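Local coordinates for protein D-alanine--D-alanine ligase (Coxiella burnetii, PDB 3TQT) that joins two D-alanine molecules into D-alanyl-D-alanine at the expense of ATP, a step of peptidoglycan synthesis for the bacterial cell wall, at residues A[227-232]-A[246-251]. Residues are numbered along the deposited sequence; the frame is centred on the assembly and turned at random.
Sequences GREIEC and GEIIPH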
loop_
_atom_site.group_PDB
_atom_site.type_symbol
_atom_site.label_atom_id
_atom_site.label_comp_id
_atom_site.label_asym_id
_atom_site.label_seq_id
_atom_site.Cartn_x
_atom_site.Cartn_y
_atom_site.Cartn_z
ATOM N N GLY A 227 20.882 21.157 11.908
ATOM C CA GLY A 227 21.499 19.885 12.209
ATOM C C GLY A 227 22.009 19.190 10.976
ATOM O O GLY A 227 21.833 19.665 9.857
ATOM N N ARG A 228 22.644 18.049 11.190
ATOM C CA ARG A 228 23.224 17.307 10.094
ATOM C C ARG A 228 22.225 16.291 9.560
ATOM O O ARG A 228 21.424 15.734 10.313
ATOM C CB ARG A 228 24.507 16.615 10.550
ATOM C CG ARG A 228 25.555 17.584 11.059
ATOM C CD ARG A 228 26.935 17.014 10.868
ATOM N NE ARG A 228 27.363 16.201 11.993
ATOM C CZ ARG A 228 28.411 15.382 11.954
ATOM N NH1 ARG A 228 29.115 15.250 10.834
ATOM N NH2 ARG A 228 28.742 14.684 13.030
ATOM N N GLU A 229 22.268 16.070 8.250
ATOM C CA GLU A 229 21.423 15.059 7.627
ATOM C C GLU A 229 22.202 13.762 7.572
ATOM O O GLU A 229 23.121 13.612 6.768
ATOM C CB GLU A 229 20.995 15.497 6.232
ATOM C CG GLU A 229 20.309 16.852 6.229
ATOM C CD GLU A 229 19.293 16.970 5.128
ATOM O OE1 GLU A 229 18.640 15.953 4.812
ATOM O OE2 GLU A 229 19.150 18.077 4.576
ATOM N N ILE A 230 21.828 12.842 8.454
ATOM C CA ILE A 230 22.533 11.581 8.627
ATOM C C ILE A 230 21.656 10.476 8.057
ATOM O O ILE A 230 20.425 10.521 8.179
ATOM C CB ILE A 230 22.813 11.322 10.111
ATOM C CG1 ILE A 230 23.624 12.487 10.707
ATOM C CG2 ILE A 230 23.519 9.976 10.307
ATOM C CD1 ILE A 230 24.937 12.745 10.007
ATOM N N GLU A 231 22.275 9.508 7.396
ATOM C CA GLU A 231 21.515 8.423 6.805
ATOM C C GLU A 231 22.043 7.099 7.314
ATOM O O GLU A 231 23.188 7.000 7.745
ATOM C CB GLU A 231 21.606 8.479 5.286
ATOM C CG GLU A 231 21.188 9.814 4.712
ATOM C CD GLU A 231 21.208 9.805 3.205
ATOM O OE1 GLU A 231 21.851 8.900 2.636
ATOM O OE2 GLU A 231 20.566 10.683 2.597
ATOM N N CYS A 232 21.188 6.087 7.278
ATOM C CA CYS A 232 21.568 4.767 7.739
ATOM C C CYS A 232 20.858 3.734 6.880
ATOM O O CYS A 232 19.646 3.806 6.676
ATOM C CB CYS A 232 21.200 4.599 9.214
ATOM S SG CYS A 232 21.703 3.028 9.934
ATOM N N GLY A 246 25.860 7.447 7.426
ATOM C CA GLY A 246 26.527 8.297 6.459
ATOM C C GLY A 246 25.949 9.687 6.591
ATOM O O GLY A 246 24.991 9.899 7.343
ATOM N N GLU A 247 26.523 10.638 5.867
ATOM C CA GLU A 247 26.029 12.000 5.905
ATOM C C GLU A 247 25.865 12.557 4.509
ATOM O O GLU A 247 26.622 12.233 3.595
ATOM C CB GLU A 247 26.943 12.902 6.729
ATOM C CG GLU A 247 26.563 14.386 6.654
ATOM C CD GLU A 247 27.382 15.253 7.591
ATOM O OE1 GLU A 247 28.525 14.874 7.913
ATOM O OE2 GLU A 247 26.876 16.312 8.016
ATOM N N ILE A 248 24.859 13.401 4.348
ATOM C CA ILE A 248 24.682 14.096 3.099
ATOM C C ILE A 248 24.641 15.571 3.429
ATOM O O ILE A 248 24.087 15.968 4.456
ATOM C CB ILE A 248 23.386 13.673 2.380
ATOM C CG1 ILE A 248 23.360 14.227 0.951
ATOM C CG2 ILE A 248 22.161 14.128 3.158
ATOM C CD1 ILE A 248 22.111 13.855 0.163
ATOM N N ILE A 249 25.260 16.371 2.579
ATOM C CA ILE A 249 25.247 17.815 2.759
ATOM C C ILE A 249 24.686 18.459 1.507
ATOM O O ILE A 249 25.356 18.528 0.475
ATOM C CB ILE A 249 26.638 18.387 3.042
ATOM C CG1 ILE A 249 27.325 17.620 4.174
ATOM C CG2 ILE A 249 26.540 19.889 3.365
ATOM C CD1 ILE A 249 28.095 16.400 3.697
ATOM N N PRO A 250 23.435 18.911 1.593
ATOM C CA PRO A 250 22.813 19.651 0.495
ATOM C C PRO A 250 23.687 20.825 0.089
ATOM O O PRO A 250 24.292 21.470 0.949
ATOM C CB PRO A 250 21.492 20.145 1.104
ATOM C CG PRO A 250 21.576 19.834 2.591
ATOM C CD PRO A 250 22.503 18.677 2.706
ATOM N N HIS A 251 23.774 21.077 -1.214
ATOM C CA HIS A 251 24.531 22.209 -1.723
ATOM C C HIS A 251 23.676 23.471 -1.705
ATOM O O HIS A 251 22.502 23.430 -2.070
ATOM C CB HIS A 251 25.021 21.927 -3.140
ATOM C CG HIS A 251 26.097 20.892 -3.210
ATOM N ND1 HIS A 251 26.533 20.353 -4.401
ATOM C CD2 HIS A 251 26.827 20.299 -2.237
ATOM C CE1 HIS A 251 27.485 19.470 -4.159
ATOM N NE2 HIS A 251 27.683 19.419 -2.852
HETATM O O HOH W 1 24.419 17.186 6.856
#
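Backbone hydrogen bonds zip residues 228-232 to residues 246-249 as antiparallel neighbours. Glu231 and Gly246 form a hydrogen-bonded pair: Gly246 N reaches Glu231 O at 2.7 Å, in the carbonyl plane, while Glu231 N binds Gly246 O at the same 2.7 Å from well above that carbonyl's plane. Further along, Ile248 N meets Glu229 O at 3.0 Å, almost straight and nearly along the C=O axis. The strands then splay, and a water takes over: it accepts from Glu229 N (2.8 Å) and donates to Ile248 O (2.7 Å) and to Glu247 OE2, bridging backbone to backbone while steadying the carboxylate.

The charged contact lies on the face shared by Arg228, Ile230 and Glu247. With CG anti to its backbone N (chi1 173°), Glu247 runs extended alongside the opposite strand, and its OE1 forms a salt bridge with Arg228 NH1 at 3.0 Å. The hydrogen bond within it is weak, bent to 125°, and the guanidinium and carboxylate planes are turned 69° apart. Beneath it, Ile230 CD1 packs against Glu247 CB at 3.8 Å.

On the other face aliphatic carbons meet the two glutamates: Ile248 lays CG2 against Glu229 CB (3.6 Å) and near the carboxylate oxygen OE2 of Glu231, and Pro250 CG borders Glu229 OE2.

Strands 228-236 and 241-249 form a beta hairpin in the antiparallel sheet of the ATP-grasp fold. Residues 227-231 fall within the predicted ATP-binding region, and Glu231 touches Asp303, a predicted magnesium ligand, placing this hairpin beside the probable nucleotide-metal site.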